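Local coordinates for avidin-related protein 4/5 (Gallus gallus, PDB 1Y52) that binds biotin in a pocket at one end of an avidin-type beta barrel, as part of a four-subunit assembly, at residues A[12-17]-A[35-40]; A[42-47]-A[68-73]; A[86-91]-A[117-122]; A[96-101]-A[108-113]. The protein carries 1 engineered substitution. All coordinates share one frame; numbering follows the deposited sequence. Where two conformers were deposited one is given.

Contact 1: residues A[12-17]-A[35-40]; sequences NNLGSI and TAVADN. With BTN (biotin), chain E; NAG (2-acetamido-2-deoxy-beta-D-glucopyranose), chain D.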
# COMPACT_ATOMS: atom_id res chain seq x y z
N ASN A 12 -0.77 -18.48 8.98
CA ASN A 12 -1.58 -17.53 8.20
C ASN A 12 -2.29 -18.18 7.04
O ASN A 12 -2.17 -19.40 6.81
CB ASN A 12 -0.76 -16.25 7.81
CG ASN A 12 0.25 -16.46 6.70
OD1 ASN A 12 0.21 -17.42 5.92
ND2 ASN A 12 1.20 -15.52 6.61
N ASN A 13 -3.06 -17.37 6.32
CA ASN A 13 -3.89 -17.83 5.21
C ASN A 13 -3.13 -18.40 4.01
O ASN A 13 -3.72 -19.09 3.17
CB ASN A 13 -4.84 -16.71 4.79
CG ASN A 13 -4.09 -15.49 4.31
OD1 ASN A 13 -3.50 -14.78 5.10
ND2 ASN A 13 -4.10 -15.27 3.01
N LEU A 14 -1.83 -18.12 3.92
CA LEU A 14 -0.98 -18.71 2.90
C LEU A 14 -0.31 -20.01 3.34
O LEU A 14 0.33 -20.67 2.52
CB LEU A 14 0.09 -17.69 2.49
CG LEU A 14 -0.46 -16.36 1.95
CD1 LEU A 14 0.69 -15.42 1.65
CD2 LEU A 14 -1.31 -16.56 0.70
N GLY A 15 -0.43 -20.36 4.61
CA GLY A 15 0.25 -21.51 5.21
C GLY A 15 1.60 -21.25 5.87
O GLY A 15 2.31 -22.16 6.33
N SER A 16 1.99 -19.98 5.95
CA SER A 16 3.21 -19.62 6.64
C SER A 16 3.06 -19.84 8.15
O SER A 16 1.97 -19.73 8.69
CB SER A 16 3.58 -18.16 6.37
OG SER A 16 3.75 -17.99 4.99
N ILE A 17 4.18 -20.13 8.79
CA ILE A 17 4.23 -20.40 10.21
C ILE A 17 5.15 -19.40 10.87
O ILE A 17 6.25 -19.16 10.40
CB ILE A 17 4.79 -21.85 10.47
CG1 ILE A 17 3.82 -22.89 9.89
CG2 ILE A 17 5.00 -22.05 11.95
CD1 ILE A 17 4.48 -24.22 9.59
N THR A 35 8.06 -18.95 5.74
CA THR A 35 7.08 -18.63 4.73
C THR A 35 6.74 -19.85 3.87
O THR A 35 7.62 -20.65 3.54
CB THR A 35 7.53 -17.44 3.89
OG1 THR A 35 6.52 -17.16 2.91
CG2 THR A 35 8.81 -17.69 3.11
N ALA A 36 5.48 -19.98 3.49
CA ALA A 36 5.02 -21.06 2.60
C ALA A 36 5.28 -20.70 1.12
O ALA A 36 5.24 -21.57 0.24
CB ALA A 36 3.52 -21.30 2.82
N VAL A 37 5.50 -19.41 0.85
CA VAL A 37 5.68 -18.88 -0.50
C VAL A 37 6.87 -17.92 -0.58
O VAL A 37 7.24 -17.27 0.40
CB VAL A 37 4.40 -18.16 -0.99
CG1 VAL A 37 3.23 -19.13 -1.07
CG2 VAL A 37 4.08 -16.97 -0.11
N ALA A 38 7.46 -17.83 -1.76
CA ALA A 38 8.54 -16.91 -2.02
C ALA A 38 8.73 -16.70 -3.51
O ALA A 38 8.14 -17.42 -4.32
CB ALA A 38 9.82 -17.40 -1.38
N ASP A 39 9.55 -15.72 -3.88
CA ASP A 39 9.94 -15.56 -5.29
C ASP A 39 10.61 -16.83 -5.80
O ASP A 39 10.37 -17.22 -6.93
CB ASP A 39 10.89 -14.39 -5.48
CG ASP A 39 10.20 -13.05 -5.32
OD1 ASP A 39 9.08 -12.92 -5.87
OD2 ASP A 39 10.70 -12.10 -4.66
N ASN A 40 11.43 -17.45 -4.94
CA ASN A 40 12.17 -18.69 -5.27
C ASN A 40 11.94 -19.67 -4.11
O ASN A 40 12.76 -19.76 -3.20
CB ASN A 40 13.65 -18.39 -5.44
CG ASN A 40 13.94 -17.52 -6.65
OD1 ASN A 40 13.71 -17.93 -7.79
ND2 ASN A 40 14.39 -16.30 -6.41
C11 BTN E . 11.25 -13.59 -0.73
O11 BTN E . 10.28 -14.01 -1.65
O12 BTN E . 12.43 -13.20 -1.15
C10 BTN E . 11.02 -13.52 0.75
C9 BTN E . 9.75 -14.19 1.21
C8 BTN E . 8.52 -13.28 1.10
C7 BTN E . 7.28 -13.98 1.64
C2 BTN E . 6.07 -13.03 1.73
S1 BTN E . 6.14 -11.89 2.99
C6 BTN E . 4.41 -11.45 2.68
C5 BTN E . 3.69 -12.77 2.36
N1 BTN E . 3.14 -13.35 3.57
C3 BTN E . 3.80 -14.52 3.77
O3 BTN E . 3.53 -15.37 4.81
N2 BTN E . 4.72 -14.80 2.85
C4 BTN E . 4.73 -13.74 1.85
C1 NAG D . -8.29 -16.18 7.44
C2 NAG D . -8.34 -17.56 8.09
C3 NAG D . -9.37 -18.48 7.43
C4 NAG D . -10.71 -17.77 7.26
C5 NAG D . -10.50 -16.41 6.59
C6 NAG D . -11.79 -15.62 6.43
C7 NAG D . -6.28 -18.25 9.17
C8 NAG D . -5.01 -19.03 9.13
N2 NAG D . -7.01 -18.17 8.06
O3 NAG D . -9.54 -19.63 8.22
O4 NAG D . -11.57 -18.56 6.47
O5 NAG D . -9.61 -15.65 7.39
O6 NAG D . -12.31 -15.33 7.71
O7 NAG D . -6.62 -17.70 10.21
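Ser16 OG lies 3.4 Å from Thr35 CA, and the hydroxyls of the two residues meet neighbouring atoms of the biotin ureido group. The hydroxyl of Ser16 touches both the loop 35-40 and the ligand. Its OG accepts a nearly straight bond from Ala36 N at 3.0 Å and donates to biotin O3 at 2.6 Å. With OG1 anti to the backbone N (chi1 -180°), the Thr35 hydroxyl is brought to the ligand. There it accepts from biotin N2 at 3.0 Å and donates in the carbonyl plane to Val37 O. Asn12 reaches biotin O3 with ND2 at 2.9 Å. Its OD1 is gripped from opposite faces of the amide by Leu14 N and Ser16 N, which fixes the flip of the amide; the first of these bonds makes an Asx turn. Leu14 CD1 meets Val37 CG2 at 4.1 Å, and both methyls also lie against the ureido ring. Ala36 CB rests on Leu14 O. Without the Asn12 amide, as with an alanine here, biotin O3 is likely to lose one donor and the turn at 12-15 its side-chain brace. Tyr33 OH also bonds to biotin. Donation to O3 from Ser16 and Asn12 would probably draw negative charge onto it, as in avidin.

Contact 2: residues A[42-47]-A[68-73]; sequences GNITLS and WNFSES. With NAG (2-acetamido-2-deoxy-beta-D-glucopyranose), chain C; BTN (biotin), chain E.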
# COMPACT_ATOMS: atom_id res chain seq x y z
N GLY A 42 12.11 -22.77 -3.61
CA GLY A 42 13.16 -23.76 -3.35
C GLY A 42 14.26 -23.27 -2.41
O GLY A 42 14.99 -24.08 -1.82
N ASN A 43 14.39 -21.95 -2.25
CA ASN A 43 15.40 -21.35 -1.39
C ASN A 43 14.96 -21.08 0.04
O ASN A 43 15.78 -20.66 0.82
CB ASN A 43 15.84 -19.99 -1.94
CG ASN A 43 16.60 -20.09 -3.22
OD1 ASN A 43 17.05 -21.18 -3.62
ND2 ASN A 43 16.77 -18.94 -3.89
N ILE A 44 13.67 -21.25 0.34
CA ILE A 44 13.11 -20.85 1.62
C ILE A 44 13.82 -21.52 2.79
O ILE A 44 14.03 -22.74 2.76
CB ILE A 44 11.60 -21.16 1.72
CG1 ILE A 44 10.79 -20.21 0.83
CG2 ILE A 44 11.12 -20.98 3.14
CD1 ILE A 44 9.39 -20.67 0.52
N THR A 45 14.19 -20.71 3.77
CA THR A 45 14.68 -21.17 5.07
C THR A 45 14.06 -20.37 6.19
O THR A 45 13.58 -19.26 5.99
CB THR A 45 16.22 -21.05 5.19
OG1 THR A 45 16.62 -19.68 5.25
CG2 THR A 45 16.95 -21.62 3.99
N LEU A 46 14.08 -20.95 7.38
CA LEU A 46 13.65 -20.25 8.57
C LEU A 46 14.38 -18.92 8.73
O LEU A 46 15.61 -18.84 8.59
CB LEU A 46 13.85 -21.16 9.80
CG LEU A 46 13.14 -20.70 11.08
CD1 LEU A 46 11.61 -20.83 11.01
CD2 LEU A 46 13.67 -21.49 12.26
N SER A 47 13.63 -17.86 9.03
CA SER A 47 14.15 -16.49 9.06
C SER A 47 13.72 -15.75 10.32
O SER A 47 12.64 -15.98 10.83
CB SER A 47 13.67 -15.72 7.82
OG SER A 47 14.18 -16.25 6.59
N TRP A 68 14.72 -11.88 5.69
CA TRP A 68 14.71 -13.16 5.00
C TRP A 68 16.16 -13.63 4.89
O TRP A 68 17.02 -12.88 4.45
CB TRP A 68 14.07 -13.03 3.61
CG TRP A 68 12.65 -12.55 3.72
CD1 TRP A 68 12.17 -11.32 3.34
CD2 TRP A 68 11.54 -13.25 4.30
NE1 TRP A 68 10.83 -11.23 3.66
CE2 TRP A 68 10.42 -12.40 4.24
CE3 TRP A 68 11.37 -14.52 4.87
CZ2 TRP A 68 9.14 -12.78 4.70
CZ3 TRP A 68 10.11 -14.90 5.33
CH2 TRP A 68 9.01 -14.03 5.24
N ASN A 69 16.42 -14.86 5.31
CA ASN A 69 17.80 -15.37 5.31
C ASN A 69 18.24 -15.91 3.96
O ASN A 69 19.40 -16.28 3.81
CB ASN A 69 17.95 -16.47 6.37
CG ASN A 69 18.17 -15.90 7.77
OD1 ASN A 69 18.44 -14.71 7.95
ND2 ASN A 69 18.03 -16.75 8.76
N PHE A 70 17.34 -15.95 2.98
CA PHE A 70 17.57 -16.61 1.70
C PHE A 70 17.38 -15.68 0.51
O PHE A 70 17.40 -16.11 -0.63
CB PHE A 70 16.66 -17.81 1.59
CG PHE A 70 15.19 -17.48 1.73
CD1 PHE A 70 14.59 -17.43 2.97
CD2 PHE A 70 14.43 -17.19 0.61
CE1 PHE A 70 13.24 -17.13 3.11
CE2 PHE A 70 13.07 -16.90 0.73
CZ PHE A 70 12.49 -16.85 1.99
N SER A 71 17.19 -14.40 0.80
CA SER A 71 17.14 -13.40 -0.25
C SER A 71 17.56 -12.04 0.30
O SER A 71 17.75 -11.88 1.49
CB SER A 71 15.74 -13.36 -0.85
OG SER A 71 14.89 -12.56 -0.07
N GLU A 72 17.74 -11.07 -0.59
CA GLU A 72 18.14 -9.72 -0.17
C GLU A 72 16.93 -8.84 0.21
O GLU A 72 17.11 -7.67 0.58
CB GLU A 72 18.97 -9.06 -1.25
CG GLU A 72 20.39 -9.65 -1.39
CD GLU A 72 21.14 -9.76 -0.06
OE1 GLU A 72 21.22 -8.76 0.70
OE2 GLU A 72 21.62 -10.88 0.26
N SER A 73 15.75 -9.44 0.19
CA SER A 73 14.50 -8.78 0.58
C SER A 73 14.25 -8.66 2.07
O SER A 73 14.82 -9.39 2.88
CB SER A 73 13.34 -9.56 -0.06
OG SER A 73 13.52 -9.60 -1.48
C1 NAG C . 17.70 -18.97 -4.98
C2 NAG C . 19.20 -19.25 -4.76
C3 NAG C . 20.00 -19.03 -6.03
C4 NAG C . 19.31 -19.79 -7.16
C5 NAG C . 17.90 -19.23 -7.33
C6 NAG C . 17.17 -19.82 -8.54
C7 NAG C . 19.76 -18.78 -2.41
C8 NAG C . 20.29 -17.78 -1.42
N2 NAG C . 19.73 -18.41 -3.70
O3 NAG C . 21.30 -19.53 -5.82
O4 NAG C . 20.05 -19.70 -8.36
O5 NAG C . 17.16 -19.53 -6.16
O6 NAG C . 17.04 -21.23 -8.39
O7 NAG C . 19.39 -19.88 -2.00
C11 BTN E . 11.25 -13.59 -0.73
O11 BTN E . 10.28 -14.01 -1.65
O12 BTN E . 12.43 -13.20 -1.15
C10 BTN E . 11.02 -13.52 0.75
C9 BTN E . 9.75 -14.19 1.21
C8 BTN E . 8.52 -13.28 1.10
C7 BTN E . 7.28 -13.98 1.64
C2 BTN E . 6.07 -13.03 1.73
S1 BTN E . 6.14 -11.89 2.99
C6 BTN E . 4.41 -11.45 2.68
C5 BTN E . 3.69 -12.77 2.36
N1 BTN E . 3.14 -13.35 3.57
C3 BTN E . 3.80 -14.52 3.77
O3 BTN E . 3.53 -15.37 4.81
N2 BTN E . 4.72 -14.80 2.85
C4 BTN E . 4.73 -13.74 1.85
O HOH W 1 15.84 -16.52 -2.89
O HOH W 2 19.74 -19.36 4.62
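Phe70 lies against the backbone of Asn43, Ile44 and Thr45, and most of the packing is carried by its ring. Ile44 CA sits over the centre of one face in a CH-pi contact, 3.8 Å from the centroid. The torsion of Phe70 (chi1 57°) sets CG between its own backbone N and carbonyl carbon, which turns the ring under Ile44 CA. Trp68 CB covers the opposite face toward the rim. Ile44 CG1 runs alongside and touches Phe70 CZ at 3.9 Å. Asn43 O lies 3.1 Å from Phe70 CB.

The polar contacts centre on Ser47. Its OG accepts from Asn69 N at 2.9 Å with an angle of 166°, and donates to Thr45 O. Asn69 ND2 adds a weak bond to Leu46 O. One water joins Asn43 ND2 to Phe70 O. Asn43 ND2 also carries an N-linked sugar.

The ligand contacts come from segment 68-73. The indole of Trp68 lies flat under the biotin tail, with C9 3.5 Å above the ring centre, and its NE1 bonds to Thr75. Ser71 OG donates to biotin O12 at 2.8 Å. Aromatic carbon thus lines the aliphatic tail, while a hydroxyl meets the carboxylate where the tail ends.

Contact 3: residues A[86-91]-A[117-122]; sequences NGKEVL and NFTRLS. Engineered in segment 117-122: Ser122 (natural residue Cys). With NAG (2-acetamido-2-deoxy-beta-D-glucopyranose), chain D.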
# COMPACT_ATOMS: atom_id res chain seq x y z
N ASN A 86 -15.79 -15.56 22.14
CA ASN A 86 -15.33 -16.88 22.60
C ASN A 86 -13.86 -16.94 23.04
O ASN A 86 -13.37 -18.00 23.44
CB ASN A 86 -15.57 -17.91 21.48
CG ASN A 86 -17.06 -18.07 21.15
OD1 ASN A 86 -17.46 -18.16 19.98
ND2 ASN A 86 -17.90 -18.09 22.19
N GLY A 87 -13.14 -15.81 22.98
CA GLY A 87 -11.75 -15.77 23.39
C GLY A 87 -10.78 -16.18 22.28
O GLY A 87 -9.60 -16.37 22.55
N LYS A 88 -11.27 -16.31 21.05
CA LYS A 88 -10.41 -16.68 19.92
C LYS A 88 -9.69 -15.44 19.37
O LYS A 88 -10.32 -14.41 19.06
CB LYS A 88 -11.21 -17.35 18.81
CG LYS A 88 -10.31 -17.90 17.68
CD LYS A 88 -11.11 -18.56 16.53
CE LYS A 88 -11.28 -17.64 15.30
NZ LYS A 88 -10.00 -17.14 14.68
N GLU A 89 -8.38 -15.57 19.20
CA GLU A 89 -7.54 -14.49 18.72
C GLU A 89 -7.30 -14.58 17.21
O GLU A 89 -7.13 -15.67 16.64
CB GLU A 89 -6.20 -14.50 19.45
CG GLU A 89 -6.31 -14.16 20.92
CD GLU A 89 -5.22 -14.80 21.74
OE1 GLU A 89 -5.12 -16.06 21.70
OE2 GLU A 89 -4.48 -14.08 22.42
N VAL A 90 -7.27 -13.41 16.56
CA VAL A 90 -6.96 -13.32 15.14
C VAL A 90 -5.99 -12.15 15.01
O VAL A 90 -6.21 -11.10 15.64
CB VAL A 90 -8.21 -12.99 14.29
CG1 VAL A 90 -7.85 -12.93 12.81
CG2 VAL A 90 -9.32 -14.00 14.51
N LEU A 91 -4.93 -12.33 14.23
CA LEU A 91 -4.10 -11.19 13.87
C LEU A 91 -4.52 -10.75 12.47
O LEU A 91 -4.48 -11.55 11.55
CB LEU A 91 -2.60 -11.52 13.86
CG LEU A 91 -2.01 -12.16 15.10
CD1 LEU A 91 -0.53 -12.37 14.90
CD2 LEU A 91 -2.30 -11.38 16.35
N ASN A 117 -4.08 -12.87 7.43
CA ASN A 117 -4.71 -13.12 8.71
C ASN A 117 -4.03 -14.32 9.36
O ASN A 117 -3.72 -15.28 8.68
CB ASN A 117 -6.25 -13.29 8.64
CG ASN A 117 -6.72 -14.41 7.74
OD1 ASN A 117 -6.46 -14.41 6.52
ND2 ASN A 117 -7.47 -15.38 8.35
N PHE A 118 -3.75 -14.21 10.65
CA PHE A 118 -3.08 -15.29 11.40
C PHE A 118 -4.03 -15.79 12.49
O PHE A 118 -4.74 -15.02 13.10
CB PHE A 118 -1.80 -14.84 12.11
CG PHE A 118 -0.68 -14.39 11.19
CD1 PHE A 118 0.46 -15.17 11.05
CD2 PHE A 118 -0.71 -13.14 10.58
CE1 PHE A 118 1.51 -14.78 10.21
CE2 PHE A 118 0.36 -12.73 9.76
CZ PHE A 118 1.49 -13.54 9.62
N THR A 119 -3.99 -17.10 12.73
CA THR A 119 -4.62 -17.68 13.92
C THR A 119 -3.60 -18.55 14.63
O THR A 119 -2.58 -18.93 14.08
CB THR A 119 -5.85 -18.52 13.56
OG1 THR A 119 -5.51 -19.43 12.52
CG2 THR A 119 -6.96 -17.66 12.97
N ARG A 120 -3.89 -18.86 15.89
CA ARG A 120 -2.95 -19.60 16.74
C ARG A 120 -2.87 -21.04 16.29
O ARG A 120 -3.86 -21.61 15.85
CB ARG A 120 -3.38 -19.56 18.21
CG ARG A 120 -2.84 -18.39 18.97
CD ARG A 120 -3.00 -18.52 20.47
NE ARG A 120 -2.70 -17.29 21.17
CZ ARG A 120 -1.48 -16.78 21.31
NH1 ARG A 120 -1.33 -15.64 21.96
NH2 ARG A 120 -0.42 -17.39 20.81
N LEU A 121 -1.68 -21.63 16.38
CA LEU A 121 -1.51 -23.02 15.98
C LEU A 121 -2.06 -23.91 17.11
O LEU A 121 -2.85 -24.86 16.85
CB LEU A 121 -0.03 -23.29 15.65
CG LEU A 121 0.33 -24.43 14.69
CD1 LEU A 121 -0.73 -24.64 13.61
CD2 LEU A 121 1.71 -24.17 14.07
N SER A 122 -1.69 -23.60 18.36
CA SER A 122 -2.37 -24.14 19.54
C SER A 122 -2.82 -23.04 20.49
O SER A 122 -3.56 -23.38 21.41
CB SER A 122 -1.50 -25.13 20.33
OG SER A 122 -2.21 -26.34 20.54
C1 NAG D . -8.29 -16.18 7.44
C2 NAG D . -8.34 -17.56 8.09
C3 NAG D . -9.37 -18.48 7.43
C4 NAG D . -10.71 -17.77 7.26
C5 NAG D . -10.50 -16.41 6.59
C6 NAG D . -11.79 -15.62 6.43
C7 NAG D . -6.28 -18.25 9.17
C8 NAG D . -5.01 -19.03 9.13
N2 NAG D . -7.01 -18.17 8.06
O3 NAG D . -9.54 -19.63 8.22
O4 NAG D . -11.57 -18.56 6.47
O5 NAG D . -9.61 -15.65 7.39
O6 NAG D . -12.31 -15.33 7.71
O7 NAG D . -6.62 -17.70 10.21
O HOH W 3 -6.44 -18.18 17.16
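Arg120 reaches across to Glu89 at the end of the strand pair. The contacts of Glu89 with Arg120 come from its carboxylate end. From CB the Glu89 chain leaves with CG anti to the carbonyl carbon (chi1 -67°) and runs on extended. CD comes within 3.6 Å of Arg120 NE. OE1 then accepts from that NE at 2.8 Å, a hydrogen-bonded salt bridge with an angle of 158°. It belongs to one of two Arg120 conformers, and the other may not keep it. The oxygen lies at the guanidinium edge, in its plane, but NE stands above the carboxylate plane, and the two flat groups are turned 51° apart. OE2 lies 3.5 Å from Arg120 NH1. NH2 of Arg120 bonds to Thr7 O. A water also links Glu89 O to Arg120 N.

Further along, Leu91 and Phe118 form an antiparallel hydrogen-bonded pair, with two bonds of 2.9 Å between Leu91 N and Phe118 O and between Phe118 N and Leu91 O. Their CB atoms touch at 3.8 Å. Asn117 ND2 carries an N-linked sugar. Strands 89-98 and 111-120 are neighbours in the closed antiparallel barrel of the avidin fold, and strand 8-12 flanks the second of them.

Contact 4: residues A[96-101]-A[108-113]; sequences LLRSSV and WKATRV. With BTN (biotin), chain H.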
# COMPACT_ATOMS: atom_id res chain seq x y z
N LEU A 96 4.41 -4.91 3.72
CA LEU A 96 5.22 -4.41 2.62
C LEU A 96 6.45 -5.29 2.49
O LEU A 96 7.16 -5.54 3.45
CB LEU A 96 5.66 -2.96 2.84
CG LEU A 96 4.58 -1.90 2.92
CD1 LEU A 96 5.19 -0.56 3.36
CD2 LEU A 96 3.84 -1.74 1.63
N LEU A 97 6.67 -5.77 1.28
CA LEU A 97 7.82 -6.60 0.94
C LEU A 97 8.73 -5.80 0.03
O LEU A 97 8.37 -5.46 -1.12
CB LEU A 97 7.35 -7.88 0.26
CG LEU A 97 8.33 -8.73 -0.52
CD1 LEU A 97 9.54 -9.10 0.28
CD2 LEU A 97 7.61 -9.98 -1.09
N ARG A 98 9.90 -5.48 0.56
CA ARG A 98 10.91 -4.70 -0.14
C ARG A 98 11.94 -5.60 -0.80
O ARG A 98 12.62 -6.36 -0.11
CB ARG A 98 11.61 -3.77 0.86
CG ARG A 98 12.83 -3.03 0.27
CD ARG A 98 12.43 -1.95 -0.67
NE ARG A 98 13.50 -1.51 -1.60
CZ ARG A 98 13.54 -0.32 -2.16
NH1 ARG A 98 12.62 0.60 -1.89
NH2 ARG A 98 14.51 -0.04 -3.03
N SER A 99 12.05 -5.50 -2.11
CA SER A 99 13.12 -6.13 -2.88
C SER A 99 14.35 -5.23 -2.96
O SER A 99 14.26 -4.01 -2.94
CB SER A 99 12.65 -6.44 -4.30
OG SER A 99 11.58 -7.37 -4.29
N SER A 100 15.50 -5.88 -3.08
CA SER A 100 16.76 -5.19 -3.37
C SER A 100 16.85 -4.86 -4.87
O SER A 100 16.71 -5.74 -5.73
CB SER A 100 17.92 -6.09 -2.98
OG SER A 100 19.14 -5.42 -3.31
N VAL A 101 17.07 -3.61 -5.20
CA VAL A 101 17.31 -3.24 -6.61
C VAL A 101 18.70 -2.63 -6.72
O VAL A 101 19.28 -2.20 -5.72
CB VAL A 101 16.24 -2.29 -7.18
CG1 VAL A 101 14.84 -2.99 -7.18
CG2 VAL A 101 16.19 -0.97 -6.41
N TRP A 108 11.28 2.63 -7.81
CA TRP A 108 9.83 2.61 -8.04
C TRP A 108 9.20 1.21 -8.03
O TRP A 108 8.05 1.07 -7.64
CB TRP A 108 9.48 3.32 -9.37
CG TRP A 108 9.88 2.53 -10.58
CD1 TRP A 108 11.10 2.55 -11.20
CD2 TRP A 108 9.07 1.59 -11.31
NE1 TRP A 108 11.11 1.69 -12.26
CE2 TRP A 108 9.88 1.08 -12.35
CE3 TRP A 108 7.75 1.12 -11.19
CZ2 TRP A 108 9.43 0.14 -13.26
CZ3 TRP A 108 7.31 0.17 -12.08
CH2 TRP A 108 8.14 -0.31 -13.12
N LYS A 109 9.94 0.19 -8.47
CA LYS A 109 9.37 -1.15 -8.61
C LYS A 109 9.65 -2.10 -7.44
O LYS A 109 9.33 -3.28 -7.53
CB LYS A 109 9.85 -1.79 -9.91
CG LYS A 109 11.28 -2.22 -9.89
CD LYS A 109 11.82 -2.41 -11.31
CE LYS A 109 11.06 -3.40 -12.12
NZ LYS A 109 11.40 -4.79 -11.72
N ALA A 110 10.22 -1.59 -6.37
CA ALA A 110 10.82 -2.44 -5.33
C ALA A 110 9.90 -2.83 -4.17
O ALA A 110 10.32 -3.57 -3.29
CB ALA A 110 12.07 -1.76 -4.78
N THR A 111 8.66 -2.37 -4.16
CA THR A 111 7.79 -2.60 -3.02
C THR A 111 6.46 -3.23 -3.35
O THR A 111 5.63 -2.64 -4.04
CB THR A 111 7.53 -1.28 -2.26
OG1 THR A 111 8.77 -0.67 -1.89
CG2 THR A 111 6.86 -1.60 -0.91
N ARG A 112 6.26 -4.44 -2.85
CA ARG A 112 4.99 -5.12 -2.92
C ARG A 112 4.20 -4.97 -1.64
O ARG A 112 4.76 -4.79 -0.55
CB ARG A 112 5.18 -6.60 -3.29
CG ARG A 112 5.51 -6.83 -4.75
CD ARG A 112 6.01 -8.25 -5.10
NE ARG A 112 7.34 -8.49 -4.57
CZ ARG A 112 8.05 -9.62 -4.73
NH1 ARG A 112 7.55 -10.63 -5.40
NH2 ARG A 112 9.25 -9.72 -4.19
N VAL A 113 2.86 -5.02 -1.79
CA VAL A 113 1.93 -4.88 -0.69
C VAL A 113 0.93 -6.04 -0.65
O VAL A 113 0.60 -6.63 -1.69
CB VAL A 113 1.21 -3.49 -0.73
CG1 VAL A 113 0.34 -3.37 -1.93
CG2 VAL A 113 0.43 -3.18 0.51
C11 BTN H . 4.49 -2.39 -16.75
O11 BTN H . 5.75 -2.25 -16.22
O12 BTN H . 4.08 -3.61 -17.01
C10 BTN H . 3.56 -1.25 -17.05
C9 BTN H . 4.19 0.09 -16.72
C8 BTN H . 4.13 0.40 -15.23
C7 BTN H . 4.61 1.82 -14.96
C2 BTN H . 4.53 2.28 -13.50
S1 BTN H . 2.92 2.74 -13.06
C6 BTN H . 3.56 3.36 -11.52
C5 BTN H . 4.85 4.08 -11.84
N1 BTN H . 4.56 5.45 -12.22
C3 BTN H . 4.95 5.65 -13.49
O3 BTN H . 4.87 6.86 -14.13
N2 BTN H . 5.38 4.56 -14.08
C4 BTN H . 5.41 3.45 -13.11
O HOH W 4 9.13 -6.50 -3.59
O HOH W 5 10.36 0.58 0.05
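This is the beta hairpin formed by the last two strands of the avidin barrel, at the end where their connecting loop begins. Leu97 and Arg112 are its hydrogen-bonded pair: Leu97 N meets Arg112 O at 2.8 Å, and Arg112 N returns to Leu97 O. Ser99 N continues the ladder to Ala110 O.

The side chains of Leu97 and Arg112 run side by side. Leu97 CD2 lies over one face of the Arg112 guanidinium, 3.5 Å from Arg112 NH2. The edge of that group meets a water, which accepts from Arg112 NE and donates to Leu97 O; Ser99 OG bonds the same water at 2.7 Å. The charge of Arg112 is met by Asp39 through NH1.

On the other face of the hairpin, Arg98 bends at chi2 (73°), which folds its guanidinium back over Ala110. Ala110 CB sits over the centre of the flat group, 3.3 Å from Arg98 CZ. NE donates to Ser99 O, and NH1 forms a salt bridge with Asp107 and gives a bond to a second water that Thr111 OG1 also holds. A methionine in place of Arg98 would probably leave Asp107 without its charged mate and Ala110 CB without the flat surface over it. Leu96 CD2 packs on Val113 CG2 at 3.9 Å.

Strand 74-83 flanks the hairpin on the side of 89-98. Thr111 and Val113 bond through their backbones to the second subunit, whose biotin is touched by Trp108. Leu96 and Arg98 pack on Thr78 of the third subunit.

Overall arrangement
Contacts 1 and 2 share one biotin. Contact 1 holds its ureido end and, through Asp39 N, one carboxylate oxygen; contact 2 lines the tail and takes the other. Their centres are 11 Å apart, and Ile44 packs on Thr35 and Ala38. Contact 4 joins this pocket through the salt bridge from Arg112 NH1 to Asp39 OD1 (2.8 Å) and through Ser73 against Leu97. Its Trp108 packs against the biotin held by the second subunit. Contact 3 uses the same two strands as contact 4, but their centres are 29 Å apart, on opposite sides of the chain centre. It meets contact 1 through a probable hydrogen bond between Asn13 OD1 and Asn117 N (3.1 Å), and Phe118 CZ lies 3.6 Å from Asn12 ND2.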